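Local structure of major extracellular endoglucanase (Xanthomonas campestris pv. campestris, 4TUF) at residues R137-G151 with A182-A194. The protein hydrolyses internal beta-1,4-glucosidic linkages in cellulose, lichenin and cereal beta-D-glucans, the chain here being its glycoside hydrolase family 5 catalytic domain. Sequence-based numbering, arbitrary orientation.
Sequences RFVANRYKNVPYVLG and AAVLAVAPKWLIA. With 2HP (dihydrogenphosphate ion), chain K.
The indole of W191 is enclosed between G151 and V149 on one face and A188 on the other. CA of G151 and CG1 of V149 lie over that first face, both offset toward the rim, with V149 CG1 3.5 Å from W191 CZ2; A188 CB sits off-centre over the opposite face. At the ring edge, in its plane, is the carbonyl O of Y143, while CA of A140 reaches W191 CZ3 obliquely at 3.5 Å. W191 CG stands beside its own backbone N (chi1 -84°), which directs the indole toward A140 and Y143. Its NE1 donates to a water (2.9 Å from W191 NE1) that in turn donates to V146 O, so the buried N-H has a partner. Strands 149-153 and 192-195 are parallel neighbours in the TIM barrel, joined by helix 173-187 in a beta-alpha-beta unit; L192 N donates to L150 O at 3.1 Å. Outside the barrel wall, segments 137-143 and 182-187 of helices 129-143 and 173-187 run side by side at 20°, their axes 8.6 Å apart at closest approach. There V187 CG1 packs 3.5 Å from N141 CA, and R137 CG lies 3.6 Å from A183 CB.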
# COMPACT_ATOMS: atom_id res chain seq x y z
N ARG A 137 -15.89 -6.79 -2.76
CA ARG A 137 -16.90 -7.32 -1.86
C ARG A 137 -16.54 -8.73 -1.41
O ARG A 137 -16.81 -9.10 -0.27
CB ARG A 137 -18.29 -7.33 -2.50
CG ARG A 137 -18.92 -5.96 -2.67
CD ARG A 137 -20.43 -6.05 -2.82
NE ARG A 137 -20.80 -6.87 -3.97
CZ ARG A 137 -20.93 -6.41 -5.21
NH1 ARG A 137 -20.73 -5.12 -5.46
NH2 ARG A 137 -21.27 -7.23 -6.19
N PHE A 138 -15.94 -9.51 -2.30
CA PHE A 138 -15.56 -10.89 -1.96
C PHE A 138 -14.58 -10.90 -0.81
O PHE A 138 -14.72 -11.67 0.15
CB PHE A 138 -14.93 -11.61 -3.16
CG PHE A 138 -14.44 -12.99 -2.83
CD1 PHE A 138 -15.30 -14.08 -2.89
CD2 PHE A 138 -13.12 -13.21 -2.45
CE1 PHE A 138 -14.86 -15.34 -2.59
CE2 PHE A 138 -12.68 -14.48 -2.14
CZ PHE A 138 -13.54 -15.55 -2.21
N VAL A 139 -13.56 -10.07 -0.93
CA VAL A 139 -12.54 -9.97 0.09
C VAL A 139 -13.12 -9.43 1.40
O VAL A 139 -12.84 -9.95 2.48
CB VAL A 139 -11.40 -9.08 -0.40
CG1 VAL A 139 -10.57 -8.61 0.75
CG2 VAL A 139 -10.56 -9.84 -1.42
N ALA A 140 -13.96 -8.41 1.30
CA ALA A 140 -14.56 -7.82 2.49
C ALA A 140 -15.44 -8.85 3.18
O ALA A 140 -15.41 -8.98 4.41
CB ALA A 140 -15.36 -6.58 2.12
N ASN A 141 -16.22 -9.58 2.39
CA ASN A 141 -17.11 -10.59 2.93
C ASN A 141 -16.37 -11.71 3.65
O ASN A 141 -16.80 -12.18 4.70
CB ASN A 141 -17.96 -11.18 1.81
CG ASN A 141 -19.06 -12.06 2.32
OD1 ASN A 141 -19.51 -11.90 3.46
ND2 ASN A 141 -19.53 -12.98 1.49
N ARG A 142 -15.23 -12.11 3.10
CA ARG A 142 -14.50 -13.24 3.64
C ARG A 142 -13.80 -12.93 4.96
O ARG A 142 -13.84 -13.72 5.89
CB ARG A 142 -13.48 -13.73 2.62
CG ARG A 142 -12.93 -15.09 2.90
CD ARG A 142 -12.03 -15.54 1.79
NE ARG A 142 -11.62 -16.93 1.96
CZ ARG A 142 -12.29 -17.96 1.46
NH1 ARG A 142 -13.39 -17.74 0.75
NH2 ARG A 142 -11.86 -19.19 1.65
N TYR A 143 -13.16 -11.76 5.04
CA TYR A 143 -12.30 -11.45 6.18
C TYR A 143 -12.88 -10.43 7.16
O TYR A 143 -12.17 -9.95 8.04
CB TYR A 143 -10.94 -10.96 5.67
CG TYR A 143 -10.29 -11.96 4.73
CD1 TYR A 143 -9.89 -13.21 5.18
CD2 TYR A 143 -10.11 -11.66 3.38
CE1 TYR A 143 -9.31 -14.13 4.33
CE2 TYR A 143 -9.53 -12.58 2.52
CZ TYR A 143 -9.14 -13.81 3.00
OH TYR A 143 -8.56 -14.73 2.16
N LYS A 144 -14.17 -10.12 7.04
CA LYS A 144 -14.78 -9.07 7.85
C LYS A 144 -14.80 -9.40 9.35
O LYS A 144 -15.01 -8.51 10.17
CB LYS A 144 -16.20 -8.78 7.38
CG LYS A 144 -17.23 -9.82 7.78
CD LYS A 144 -18.60 -9.48 7.19
CE LYS A 144 -19.56 -10.65 7.31
NZ LYS A 144 -18.94 -11.93 6.84
N ASN A 145 -14.59 -10.67 9.69
CA ASN A 145 -14.63 -11.09 11.08
C ASN A 145 -13.23 -11.32 11.65
O ASN A 145 -13.09 -11.69 12.81
CB ASN A 145 -15.45 -12.37 11.24
CG ASN A 145 -16.94 -12.13 11.03
OD1 ASN A 145 -17.50 -11.15 11.53
ND2 ASN A 145 -17.59 -13.03 10.30
N VAL A 146 -12.22 -11.11 10.82
CA VAL A 146 -10.83 -11.18 11.25
C VAL A 146 -10.41 -9.83 11.84
O VAL A 146 -10.11 -8.90 11.10
CB VAL A 146 -9.88 -11.57 10.09
CG1 VAL A 146 -8.46 -11.70 10.59
CG2 VAL A 146 -10.34 -12.86 9.45
N PRO A 147 -10.37 -9.73 13.18
CA PRO A 147 -10.28 -8.46 13.91
C PRO A 147 -9.14 -7.56 13.46
O PRO A 147 -9.33 -6.34 13.41
CB PRO A 147 -10.07 -8.89 15.36
CG PRO A 147 -10.66 -10.24 15.44
CD PRO A 147 -10.37 -10.88 14.11
N TYR A 148 -7.98 -8.13 13.15
CA TYR A 148 -6.81 -7.31 12.83
C TYR A 148 -6.69 -6.95 11.35
O TYR A 148 -5.72 -6.30 10.95
CB TYR A 148 -5.53 -8.01 13.30
CG TYR A 148 -5.25 -7.76 14.76
CD1 TYR A 148 -4.64 -6.58 15.18
CD2 TYR A 148 -5.63 -8.68 15.73
CE1 TYR A 148 -4.40 -6.34 16.51
CE2 TYR A 148 -5.39 -8.44 17.08
CZ TYR A 148 -4.78 -7.27 17.46
OH TYR A 148 -4.54 -7.02 18.79
N VAL A 149 -7.67 -7.35 10.55
CA VAL A 149 -7.72 -6.87 9.18
C VAL A 149 -8.31 -5.47 9.17
O VAL A 149 -9.46 -5.24 9.57
CB VAL A 149 -8.53 -7.79 8.27
CG1 VAL A 149 -8.66 -7.18 6.88
CG2 VAL A 149 -7.85 -9.13 8.19
N LEU A 150 -7.50 -4.53 8.71
CA LEU A 150 -7.76 -3.10 8.84
C LEU A 150 -8.82 -2.58 7.87
O LEU A 150 -9.64 -1.75 8.23
CB LEU A 150 -6.46 -2.34 8.63
CG LEU A 150 -6.21 -1.11 9.49
CD1 LEU A 150 -6.13 -1.50 10.96
CD2 LEU A 150 -4.93 -0.47 9.04
N GLY A 151 -8.78 -3.07 6.64
CA GLY A 151 -9.65 -2.56 5.60
C GLY A 151 -9.06 -2.83 4.23
O GLY A 151 -8.28 -3.76 4.07
N ALA A 182 -18.61 2.19 -1.26
CA ALA A 182 -19.97 1.75 -0.95
C ALA A 182 -20.08 0.23 -0.92
O ALA A 182 -20.73 -0.33 -0.04
CB ALA A 182 -20.95 2.33 -1.96
N ALA A 183 -19.44 -0.44 -1.89
CA ALA A 183 -19.46 -1.89 -1.97
C ALA A 183 -18.83 -2.53 -0.74
O ALA A 183 -19.42 -3.42 -0.12
CB ALA A 183 -18.74 -2.36 -3.23
N VAL A 184 -17.63 -2.08 -0.38
CA VAL A 184 -16.92 -2.63 0.77
C VAL A 184 -17.67 -2.38 2.08
O VAL A 184 -17.80 -3.29 2.90
CB VAL A 184 -15.50 -2.06 0.87
CG1 VAL A 184 -14.85 -2.47 2.19
CG2 VAL A 184 -14.66 -2.54 -0.30
N LEU A 185 -18.16 -1.16 2.29
CA LEU A 185 -18.78 -0.81 3.57
C LEU A 185 -20.17 -1.44 3.74
O LEU A 185 -20.68 -1.55 4.85
CB LEU A 185 -18.88 0.71 3.72
CG LEU A 185 -17.57 1.47 3.92
CD1 LEU A 185 -17.83 2.96 4.16
CD2 LEU A 185 -16.76 0.88 5.07
N ALA A 186 -20.78 -1.86 2.64
CA ALA A 186 -22.07 -2.53 2.72
C ALA A 186 -21.90 -3.90 3.35
O ALA A 186 -22.83 -4.44 3.94
CB ALA A 186 -22.69 -2.66 1.33
N VAL A 187 -20.69 -4.45 3.22
CA VAL A 187 -20.41 -5.80 3.69
C VAL A 187 -19.57 -5.79 4.95
O VAL A 187 -19.76 -6.60 5.85
CB VAL A 187 -19.67 -6.62 2.61
CG1 VAL A 187 -19.55 -8.05 3.05
CG2 VAL A 187 -20.40 -6.55 1.30
N ALA A 188 -18.62 -4.85 5.01
CA ALA A 188 -17.72 -4.71 6.15
C ALA A 188 -17.72 -3.26 6.62
O ALA A 188 -16.81 -2.50 6.31
CB ALA A 188 -16.32 -5.15 5.78
N PRO A 189 -18.76 -2.85 7.37
CA PRO A 189 -18.93 -1.44 7.72
C PRO A 189 -17.91 -0.92 8.75
O PRO A 189 -17.85 0.28 8.98
CB PRO A 189 -20.35 -1.39 8.29
CG PRO A 189 -20.66 -2.78 8.71
CD PRO A 189 -19.92 -3.67 7.77
N LYS A 190 -17.12 -1.82 9.33
CA LYS A 190 -16.09 -1.44 10.30
C LYS A 190 -14.70 -1.40 9.67
O LYS A 190 -13.70 -1.24 10.37
CB LYS A 190 -16.11 -2.39 11.49
CG LYS A 190 -17.31 -2.20 12.40
CD LYS A 190 -17.48 -3.34 13.39
CE LYS A 190 -16.22 -3.55 14.20
NZ LYS A 190 -16.41 -4.57 15.28
N TRP A 191 -14.63 -1.55 8.35
CA TRP A 191 -13.36 -1.49 7.64
C TRP A 191 -13.02 -0.07 7.19
O TRP A 191 -13.91 0.71 6.86
CB TRP A 191 -13.38 -2.41 6.42
CG TRP A 191 -13.05 -3.83 6.72
CD1 TRP A 191 -13.10 -4.45 7.94
CD2 TRP A 191 -12.60 -4.82 5.79
NE1 TRP A 191 -12.72 -5.77 7.82
CE2 TRP A 191 -12.40 -6.02 6.51
CE3 TRP A 191 -12.35 -4.81 4.41
CZ2 TRP A 191 -11.97 -7.19 5.89
CZ3 TRP A 191 -11.91 -5.97 3.81
CH2 TRP A 191 -11.73 -7.15 4.54
N LEU A 192 -11.73 0.24 7.16
CA LEU A 192 -11.27 1.50 6.58
C LEU A 192 -11.14 1.37 5.06
O LEU A 192 -10.84 0.30 4.53
CB LEU A 192 -9.93 1.91 7.18
CG LEU A 192 -9.84 2.06 8.69
CD1 LEU A 192 -8.43 2.47 9.08
CD2 LEU A 192 -10.85 3.08 9.19
N ILE A 193 -11.35 2.49 4.37
CA ILE A 193 -11.20 2.54 2.93
C ILE A 193 -9.98 3.38 2.58
O ILE A 193 -9.95 4.58 2.85
CB ILE A 193 -12.45 3.13 2.26
CG1 ILE A 193 -13.70 2.37 2.72
CG2 ILE A 193 -12.33 3.08 0.74
CD1 ILE A 193 -13.75 0.94 2.25
N ALA A 194 -8.96 2.75 2.00
CA ALA A 194 -7.78 3.51 1.60
C ALA A 194 -7.90 3.93 0.14
O ALA A 194 -8.18 3.11 -0.73
CB ALA A 194 -6.52 2.70 1.82
P 2HP K . -13.86 -14.77 -7.20
O1 2HP K . -13.75 -15.92 -6.22
O2 2HP K . -12.49 -14.28 -7.58
O3 2HP K . -14.58 -15.24 -8.44
O4 2HP K . -14.62 -13.64 -6.56
O HOH W 1 -11.55 -6.45 10.37